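Local coordinates for uncharacterized protein Rv2277c (Mycobacterium tuberculosis, PDB 5VUG) that is uncharacterized but probably hydrolyses phosphoric diesters, as a TIM-barrel domain of the glycerophosphodiester phosphodiesterase family, at residues E25-V28 with L29-T32; S74-V77 with Q78-Q81; L134-A137 with V138-L142; V172-R176 with D177-Q181. One frame throughout, in Å; residues are numbered along the deposited sequence.

Contact 1: residues E25-V28 with L29-T32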
loop_
_atom_site.group_PDB
_atom_site.type_symbol
_atom_site.label_atom_id
_atom_site.label_comp_id
_atom_site.label_asym_id
_atom_site.label_seq_id
_atom_site.Cartn_x
_atom_site.Cartn_y
_atom_site.Cartn_z
ATOM N N GLU A 25 0.395 31.616 -9.787
ATOM C CA GLU A 25 -0.755 30.771 -9.498
ATOM C C GLU A 25 -1.817 31.541 -8.721
ATOM O O GLU A 25 -1.523 32.456 -7.949
ATOM C CB GLU A 25 -0.324 29.534 -8.713
ATOM C CG GLU A 25 0.343 29.835 -7.373
ATOM C CD GLU A 25 0.617 28.582 -6.593
ATOM O OE1 GLU A 25 1.438 27.770 -7.052
ATOM O OE2 GLU A 25 -0.003 28.400 -5.528
ATOM N N ASN A 26 -3.076 31.168 -8.943
ATOM C CA ASN A 26 -4.178 31.707 -8.154
ATOM C C ASN A 26 -4.298 33.235 -8.250
ATOM O O ASN A 26 -4.688 33.901 -7.288
ATOM C CB ASN A 26 -4.104 31.230 -6.700
ATOM C CG ASN A 26 -4.517 29.777 -6.544
ATOM O OD1 ASN A 26 -5.529 29.344 -7.115
ATOM N ND2 ASN A 26 -3.742 29.012 -5.760
ATOM N N THR A 27 -4.001 33.797 -9.427
ATOM C CA THR A 27 -4.212 35.220 -9.692
ATOM C C THR A 27 -5.177 35.396 -10.859
ATOM O O THR A 27 -5.364 34.490 -11.670
ATOM C CB THR A 27 -2.901 35.964 -10.011
ATOM O OG1 THR A 27 -2.330 35.433 -11.214
ATOM C CG2 THR A 27 -1.914 35.833 -8.845
ATOM N N VAL A 28 -5.788 36.583 -10.942
ATOM C CA VAL A 28 -6.672 36.880 -12.073
ATOM C C VAL A 28 -5.901 36.863 -13.392
ATOM O O VAL A 28 -6.404 36.367 -14.408
ATOM C CB VAL A 28 -7.456 38.187 -11.846
ATOM C CG1 VAL A 28 -8.188 38.622 -13.135
ATOM C CG2 VAL A 28 -8.443 38.002 -10.683
ATOM N N LEU A 29 -4.657 37.362 -13.394
ATOM C CA LEU A 29 -3.839 37.273 -14.606
ATOM C C LEU A 29 -3.739 35.830 -15.088
ATOM O O LEU A 29 -3.947 35.541 -16.274
ATOM C CB LEU A 29 -2.445 37.880 -14.388
ATOM C CG LEU A 29 -1.518 37.816 -15.617
ATOM C CD1 LEU A 29 -2.085 38.650 -16.746
ATOM C CD2 LEU A 29 -0.090 38.265 -15.302
ATOM N N ALA A 30 -3.456 34.900 -14.171
ATOM C CA ALA A 30 -3.353 33.500 -14.563
ATOM C C ALA A 30 -4.690 32.953 -15.050
ATOM O O ALA A 30 -4.741 32.242 -16.061
ATOM C CB ALA A 30 -2.825 32.661 -13.400
ATOM N N ILE A 31 -5.780 33.263 -14.336
ATOM C CA ILE A 31 -7.109 32.790 -14.731
ATOM C C ILE A 31 -7.442 33.260 -16.139
ATOM O O ILE A 31 -7.895 32.476 -16.983
ATOM C CB ILE A 31 -8.175 33.261 -13.725
ATOM C CG1 ILE A 31 -7.993 32.573 -12.367
ATOM C CG2 ILE A 31 -9.593 32.986 -14.281
ATOM C CD1 ILE A 31 -8.760 33.240 -11.227
ATOM N N THR A 32 -7.241 34.556 -16.407
ATOM C CA THR A 32 -7.591 35.102 -17.716
ATOM C C THR A 32 -6.778 34.430 -18.814
ATOM O O THR A 32 -7.308 34.093 -19.885
ATOM C CB THR A 32 -7.348 36.615 -17.727
ATOM O OG1 THR A 32 -8.206 37.246 -16.766
ATOM C CG2 THR A 32 -7.637 37.204 -19.106
#

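Contact 2: residues S74-V77 with Q78-Q81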
loop_
_atom_site.group_PDB
_atom_site.type_symbol
_atom_site.label_atom_id
_atom_site.label_comp_id
_atom_site.label_asym_id
_atom_site.label_seq_id
_atom_site.Cartn_x
_atom_site.Cartn_y
_atom_site.Cartn_z
ATOM N N SER A 74 -4.683 35.949 9.119
ATOM C CA SER A 74 -4.127 36.983 9.984
ATOM C C SER A 74 -4.270 38.378 9.393
ATOM O O SER A 74 -3.851 39.352 10.032
ATOM C CB SER A 74 -2.658 36.696 10.326
ATOM O OG SER A 74 -1.801 36.960 9.220
ATOM N N LYS A 75 -4.854 38.493 8.196
ATOM C CA LYS A 75 -4.991 39.765 7.501
ATOM C C LYS A 75 -6.418 39.942 7.005
ATOM O O LYS A 75 -7.105 38.972 6.677
ATOM C CB LYS A 75 -4.027 39.860 6.304
ATOM C CG LYS A 75 -2.546 39.724 6.674
ATOM C CD LYS A 75 -1.655 40.226 5.545
ATOM C CE LYS A 75 -0.169 40.021 5.858
ATOM N NZ LYS A 75 0.294 40.723 7.095
ATOM N N THR A 76 -6.858 41.196 6.955
ATOM C CA THR A 76 -8.135 41.530 6.346
ATOM C C THR A 76 -8.017 41.419 4.831
ATOM O O THR A 76 -6.918 41.393 4.272
ATOM C CB THR A 76 -8.494 42.976 6.672
ATOM O OG1 THR A 76 -7.516 43.835 6.072
ATOM C CG2 THR A 76 -8.498 43.205 8.170
ATOM N N VAL A 77 -9.168 41.357 4.157
ATOM C CA VAL A 77 -9.143 41.274 2.699
ATOM C C VAL A 77 -8.484 42.514 2.101
ATOM O O VAL A 77 -7.766 42.429 1.098
ATOM C CB VAL A 77 -10.552 41.005 2.132
ATOM C CG1 VAL A 77 -11.466 42.189 2.372
ATOM C CG2 VAL A 77 -10.473 40.677 0.636
ATOM N N GLN A 78 -8.710 43.684 2.702
ATOM C CA GLN A 78 -8.074 44.893 2.190
ATOM C C GLN A 78 -6.556 44.777 2.250
ATOM O O GLN A 78 -5.857 45.155 1.304
ATOM C CB GLN A 78 -8.569 46.120 2.957
ATOM C CG GLN A 78 -8.012 47.437 2.433
ATOM C CD GLN A 78 -8.652 48.650 3.089
ATOM O OE1 GLN A 78 -9.720 48.555 3.695
ATOM N NE2 GLN A 78 -7.998 49.801 2.968
ATOM N N GLN A 79 -6.032 44.206 3.338
ATOM C CA GLN A 79 -4.592 43.987 3.452
ATOM C C GLN A 79 -4.095 42.943 2.459
ATOM O O GLN A 79 -3.026 43.116 1.860
ATOM C CB GLN A 79 -4.246 43.577 4.881
ATOM C CG GLN A 79 -4.487 44.696 5.878
ATOM C CD GLN A 79 -4.422 44.244 7.315
ATOM O OE1 GLN A 79 -4.638 43.075 7.627
ATOM N NE2 GLN A 79 -4.115 45.176 8.205
ATOM N N LEU A 80 -4.844 41.848 2.283
ATOM C CA LEU A 80 -4.420 40.786 1.377
ATOM C C LEU A 80 -4.360 41.276 -0.059
ATOM O O LEU A 80 -3.449 40.909 -0.809
ATOM C CB LEU A 80 -5.377 39.597 1.482
ATOM C CG LEU A 80 -5.308 38.843 2.809
ATOM C CD1 LEU A 80 -6.573 38.033 3.046
ATOM C CD2 LEU A 80 -4.092 37.954 2.819
ATOM N N GLN A 81 -5.332 42.095 -0.466
ATOM C CA GLN A 81 -5.375 42.560 -1.848
ATOM C C GLN A 81 -4.277 43.565 -2.168
ATOM O O GLN A 81 -4.077 43.891 -3.346
ATOM C CB GLN A 81 -6.760 43.118 -2.184
ATOM C CG GLN A 81 -7.842 42.054 -2.258
ATOM C CD GLN A 81 -9.184 42.622 -2.682
ATOM O OE1 GLN A 81 -9.865 43.287 -1.899
ATOM N NE2 GLN A 81 -9.564 42.373 -3.928
#

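Contact 3: residues L134-A137 with V138-L142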
loop_
_atom_site.group_PDB
_atom_site.type_symbol
_atom_site.label_atom_id
_atom_site.label_comp_id
_atom_site.label_asym_id
_atom_site.label_seq_id
_atom_site.Cartn_x
_atom_site.Cartn_y
_atom_site.Cartn_z
ATOM N N LEU A 134 -14.254 29.063 6.831
ATOM C CA LEU A 134 -13.989 29.003 5.391
ATOM C C LEU A 134 -15.163 28.406 4.613
ATOM O O LEU A 134 -15.592 28.963 3.600
ATOM C CB LEU A 134 -12.702 28.213 5.115
ATOM C CG LEU A 134 -12.370 27.957 3.643
ATOM C CD1 LEU A 134 -12.140 29.277 2.927
ATOM C CD2 LEU A 134 -11.144 27.040 3.487
ATOM N N VAL A 135 -15.693 27.267 5.070
ATOM C CA VAL A 135 -16.721 26.565 4.297
ATOM C C VAL A 135 -17.979 27.419 4.171
ATOM O O VAL A 135 -18.538 27.573 3.077
ATOM C CB VAL A 135 -16.998 25.171 4.893
ATOM C CG1 VAL A 135 -18.273 24.575 4.329
ATOM C CG2 VAL A 135 -15.810 24.221 4.620
ATOM N N SER A 136 -18.431 28.010 5.283
ATOM C CA SER A 136 -19.601 28.887 5.232
ATOM C C SER A 136 -19.347 30.116 4.361
ATOM O O SER A 136 -20.220 30.532 3.583
ATOM C CB SER A 136 -19.998 29.316 6.646
ATOM O OG SER A 136 -21.128 30.181 6.611
ATOM N N ALA A 137 -18.170 30.729 4.501
ATOM C CA ALA A 137 -17.860 31.911 3.705
ATOM C C ALA A 137 -17.862 31.584 2.217
ATOM O O ALA A 137 -18.363 32.370 1.398
ATOM C CB ALA A 137 -16.516 32.501 4.144
ATOM N N VAL A 138 -17.336 30.413 1.852
ATOM C CA VAL A 138 -17.342 30.010 0.449
ATOM C C VAL A 138 -18.763 29.757 -0.030
ATOM O O VAL A 138 -19.151 30.202 -1.119
ATOM C CB VAL A 138 -16.424 28.795 0.217
ATOM C CG1 VAL A 138 -16.665 28.200 -1.197
ATOM C CG2 VAL A 138 -14.949 29.197 0.368
ATOM N N ALA A 139 -19.562 29.047 0.777
ATOM C CA ALA A 139 -20.954 28.796 0.422
ATOM C C ALA A 139 -21.702 30.100 0.172
ATOM O O ALA A 139 -22.477 30.203 -0.786
ATOM C CB ALA A 139 -21.642 27.970 1.514
ATOM N N GLN A 140 -21.467 31.112 1.009
ATOM C CA GLN A 140 -22.176 32.378 0.856
ATOM C C GLN A 140 -21.810 33.076 -0.448
ATOM O O GLN A 140 -22.696 33.604 -1.135
ATOM C CB GLN A 140 -21.923 33.270 2.065
ATOM C CG GLN A 140 -22.625 32.767 3.316
ATOM C CD GLN A 140 -22.242 33.557 4.544
ATOM O OE1 GLN A 140 -22.419 34.780 4.592
ATOM N NE2 GLN A 140 -21.697 32.869 5.543
ATOM N N VAL A 141 -20.521 33.087 -0.809
ATOM C CA VAL A 141 -20.119 33.659 -2.096
ATOM C C VAL A 141 -20.759 32.892 -3.245
ATOM O O VAL A 141 -21.293 33.483 -4.187
ATOM C CB VAL A 141 -18.587 33.693 -2.243
ATOM C CG1 VAL A 141 -18.210 34.056 -3.690
ATOM C CG2 VAL A 141 -17.968 34.687 -1.279
ATOM N N LEU A 142 -20.691 31.561 -3.199
ATOM C CA LEU A 142 -21.247 30.775 -4.297
ATOM C C LEU A 142 -22.746 31.000 -4.438
ATOM O O LEU A 142 -23.266 31.039 -5.559
ATOM C CB LEU A 142 -20.938 29.296 -4.100
ATOM C CG LEU A 142 -19.456 28.960 -4.252
ATOM C CD1 LEU A 142 -19.227 27.490 -3.951
ATOM C CD2 LEU A 142 -18.939 29.322 -5.653
#

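Contact 4: residues V172-R176 with D177-Q181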
loop_
_atom_site.group_PDB
_atom_site.type_symbol
_atom_site.label_atom_id
_atom_site.label_comp_id
_atom_site.label_asym_id
_atom_site.label_seq_id
_atom_site.Cartn_x
_atom_site.Cartn_y
_atom_site.Cartn_z
ATOM N N VAL A 172 -20.123 18.832 -3.982
ATOM C CA VAL A 172 -18.923 18.429 -3.255
ATOM C C VAL A 172 -18.323 17.179 -3.891
ATOM O O VAL A 172 -19.035 16.201 -4.154
ATOM C CB VAL A 172 -19.228 18.200 -1.760
ATOM C CG1 VAL A 172 -17.959 17.878 -0.992
ATOM C CG2 VAL A 172 -19.961 19.422 -1.152
ATOM N N ALA A 173 -17.015 17.206 -4.128
ATOM C CA ALA A 173 -16.326 16.020 -4.617
ATOM C C ALA A 173 -16.333 14.920 -3.559
ATOM O O ALA A 173 -16.447 15.173 -2.356
ATOM C CB ALA A 173 -14.878 16.351 -4.980
ATOM N N GLU A 174 -16.205 13.681 -4.029
ATOM C CA GLU A 174 -16.008 12.560 -3.122
ATOM C C GLU A 174 -14.807 12.832 -2.221
ATOM O O GLU A 174 -13.808 13.409 -2.657
ATOM C CB GLU A 174 -15.766 11.290 -3.938
ATOM C CG GLU A 174 -15.458 10.092 -3.077
ATOM C CD GLU A 174 -15.589 8.796 -3.820
ATOM O OE1 GLU A 174 -14.633 8.429 -4.539
ATOM O OE2 GLU A 174 -16.657 8.153 -3.680
ATOM N N SER A 175 -14.905 12.418 -0.955
ATOM C CA SER A 175 -13.772 12.600 -0.052
ATOM C C SER A 175 -12.557 11.815 -0.546
ATOM O O SER A 175 -12.675 10.736 -1.143
ATOM C CB SER A 175 -14.124 12.152 1.366
ATOM O OG SER A 175 -14.167 10.744 1.445
ATOM N N ARG A 176 -11.372 12.369 -0.300
ATOM C CA ARG A 176 -10.160 11.678 -0.728
ATOM C C ARG A 176 -10.019 10.322 -0.038
ATOM O O ARG A 176 -9.559 9.353 -0.653
ATOM C CB ARG A 176 -8.931 12.561 -0.502
ATOM C CG ARG A 176 -7.632 11.975 -1.046
ATOM C CD ARG A 176 -6.528 13.007 -0.984
ATOM N NE ARG A 176 -5.275 12.548 -1.580
ATOM C CZ ARG A 176 -4.766 13.038 -2.709
ATOM N NH1 ARG A 176 -5.405 13.994 -3.385
ATOM N NH2 ARG A 176 -3.613 12.577 -3.159
ATOM N N ASP A 177 -10.426 10.223 1.232
ATOM C CA ASP A 177 -10.357 8.933 1.919
ATOM C C ASP A 177 -11.094 7.846 1.144
ATOM O O ASP A 177 -10.595 6.721 1.006
ATOM C CB ASP A 177 -10.945 9.023 3.331
ATOM C CG ASP A 177 -10.060 9.783 4.307
ATOM O OD1 ASP A 177 -8.861 9.971 4.025
ATOM O OD2 ASP A 177 -10.574 10.170 5.385
ATOM N N VAL A 178 -12.292 8.158 0.644
ATOM C CA VAL A 178 -13.090 7.150 -0.054
ATOM C C VAL A 178 -12.497 6.844 -1.426
ATOM O O VAL A 178 -12.359 5.676 -1.818
ATOM C CB VAL A 178 -14.559 7.599 -0.143
ATOM C CG1 VAL A 178 -15.357 6.643 -1.032
ATOM C CG2 VAL A 178 -15.175 7.669 1.255
ATOM N N THR A 179 -12.136 7.886 -2.178
ATOM C CA THR A 179 -11.500 7.682 -3.479
ATOM C C THR A 179 -10.254 6.814 -3.350
ATOM O O THR A 179 -10.070 5.852 -4.111
ATOM C CB THR A 179 -11.133 9.039 -4.085
ATOM O OG1 THR A 179 -12.328 9.777 -4.369
ATOM C CG2 THR A 179 -10.323 8.861 -5.379
ATOM N N ARG A 180 -9.392 7.134 -2.378
ATOM C CA ARG A 180 -8.154 6.376 -2.194
ATOM C C ARG A 180 -8.437 4.923 -1.831
ATOM O O ARG A 180 -7.756 4.010 -2.316
ATOM C CB ARG A 180 -7.287 7.028 -1.111
ATOM C CG ARG A 180 -5.888 6.404 -0.966
ATOM C CD ARG A 180 -5.058 7.045 0.162
ATOM N NE ARG A 180 -5.813 7.025 1.412
ATOM C CZ ARG A 180 -6.319 8.101 2.010
ATOM N NH1 ARG A 180 -6.105 9.319 1.514
ATOM N NH2 ARG A 180 -7.037 7.958 3.114
ATOM N N GLN A 181 -9.422 4.691 -0.959
ATOM C CA GLN A 181 -9.785 3.329 -0.580
ATOM C C GLN A 181 -10.238 2.523 -1.793
ATOM O O GLN A 181 -9.821 1.375 -1.983
ATOM C CB GLN A 181 -10.898 3.373 0.460
ATOM C CG GLN A 181 -11.286 2.001 0.966
ATOM C CD GLN A 181 -10.234 1.428 1.882
ATOM O OE1 GLN A 181 -9.947 1.988 2.944
ATOM N NE2 GLN A 181 -9.634 0.321 1.473
HETATM O O HOH W 1 -12.001 12.466 -4.602
#

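Contact 1: residues E25-V28 with L29-T32
Thr27 caps the first turn of helix 28-36 by bonding to Ala30. Its CB stands 4.1 Å from Leu29 N, beside the start of the turn. OG1 lies between the backbone N and the carbonyl carbon (chi1 63°), which turns it toward the helix. There it accepts from Ala30 N, with OG1 and N 3.2 Å apart and an N-H...O angle of 161°. The methyl carbon of Ala30, CB, touches the same OG1 at 3.6 Å. OG1 also bonds to the carbonyl O of Pro24, so the hydroxyl bridges the incoming loop and the helix.

Main-chain bonds carry the turn onward. Ile31 N meets Thr27 O at 3.0 Å, and Ile31 CG1 rests on that same oxygen at 3.3 Å. Thr32 N reaches Val28 O at 2.8 Å. Thr32 OG1 lies near that oxygen too, and Val28 CG1 lies 3.9 Å from Thr32 OG1. The Ile31 side chain packs on Met42 and Leu44 of strand 41-48. Just before the cap, Glu25 is held by salt bridges to Arg17 and Arg58. The arrangement is a threonine N-cap, here opening the helix that follows strand 12-16 of the TIM barrel.

Contact 2: residues S74-V77 with Q78-Q81
Thr76 and Gln79 bond to each other twice. Thr76 OG1 accepts from Gln79 N at 3.1 Å, with an N-H...O angle of 160°. In return, Gln79 OE1 accepts from Thr76 N at 3.0 Å. This donor is tilted 35° from the plane of the Gln79 carbonyl, so the amide oxygen is met partly from one side. The pair is a capping box at the start of helix 77-80.

Torsions bring both groups into place. Thr76 OG1 sits between its own N and carbonyl carbon (chi1 64°), facing the turn. Gln79 CG stands beside its own N, and the chain runs on extended, back toward the N-cap. On the way CG passes Thr76 OG1 at 3.2 Å. Lys75 CB lies 3.5 Å from Gln79 OE1, and the two side chains cross at about a right angle.

Leu80 packs on Lys75, with Leu80 CG 3.9 Å from Lys75 CB. Leu80 N bonds to Thr76 O at 2.9 Å. The Val77 and Gln81 side chains lie side by side, pointing the same way, with Val77 CG2 3.7 Å from Gln81 OE1. Further out, Asp51 OD1 accepts from Val77 N, and Lys75 pairs with Ser50 through the backbone. These bonds tie the cap to the loop after strand 41-48. The box thus gives Thr76 N and Gln79 N side-chain acceptors at the first turn, where no earlier helical carbonyl can serve.

Contact 3: residues L134-A137 with V138-L142
Val138 meets Leu134 one turn back, side by side and pointing the same way. Val138 CG2 touches Leu134 CD1 at 3.8 Å, and Val138 N donates to Leu134 O at 2.9 Å. The same CG2 lies 3.3 Å from Leu134 O. Val138 continues onto Val46 and Pro54.

Ala139 follows, its CB 3.5 Å from Val135 O. Its small side chain and Val135 both pack on Gln167. Both segments lie on helix 134-145, one of the outer helices of the TIM barrel, between strands 121-125 and 151-154 in the chain.

Gln140 brings the polar contact. Its CG stands beside its own N (chi1 -71°), and the chain, extended beyond CG, reaches toward Ser136, one turn earlier. There NE2 donates to Ser136 OG at 2.9 Å. Ser136 OG lies nearly in the Gln140 amide plane, 6° out of it, though the N-H...O angle is a bent 141°. The same NE2 makes a second, weak bond to Ser136 O, which also takes Gln140 N at 2.9 Å.

Val141 lays CG2 against Ala137 O at 3.6 Å. Its N donates to that oxygen at 3.2 Å. Val141 and Leu142 both touch Ile113 of helix 109-114.

Contact 4: residues V172-R176 with D177-Q181
The Arg180 guanidinium has Arg176 O over one face, 4.1 Å above the plane and offset toward the rim. From the rim, Arg180 NH2 forms a salt bridge to Asp177 OD1 at 2.9 Å. That nitrogen meets OD1 from above the carboxylate plane, 39° out of it. The guanidiniums of Arg176 and Arg180 are turned 41° apart, with Arg176 NE 4.5 Å from Arg180 NH1. Glu214 of the second subunit bridges both, so the two positive groups share one anion. Arg180 NE bonds to Ser223 of that subunit, and Arg176 is also paired with Glu205 of its own chain.

The Glu174 carboxylate takes Thr179 OG1 at its OE1, 2.7 Å away, through the anti lone pair. Arg182 forms a salt bridge to the same OE1. Val178 CG1 packs against the other oxygen, Glu174 OE2, at 3.3 Å. Glu174 CG points away from its own N, which sends the chain, extended beyond CG, to Val178 and Thr179 of the first turn. A water donates to both Glu174 O and Thr179 OG1.

Ser175 is the N-cap of helix 176-189, which follows strand 171-172 in the TIM-barrel fold. Its OG accepts from Val178 N at 3.3 Å. It sits between the backbone N and carbonyl carbon, where Val178 CG2 also touches it at 3.2 Å. Thr179 N meets Ser175 O with an N-H...O angle of 179°. One residue on, Arg180 N bonds to Arg176 O at 2.8 Å.

How the contacts relate
Contacts 1, 2 and 4 are helix starts capped by a serine or threonine hydroxyl. Contact 3 lies wholly within a helix, and its polar pair faces outward. Contact 2 is the surface site, and it alone adds the return bond of a capping box. The other three are partly buried. Contact 1 and contact 3 both lean on strand 41-48, from different helices, with their centres about 20 Å apart. Contact 4 uses a carboxylate and two arginines, whereas the capping box of contact 2 is made of neutral groups. In contact 4 the second subunit also takes part. None of the four touches another. Contacts 1 and 4 lie on opposite sides of the chain's centre.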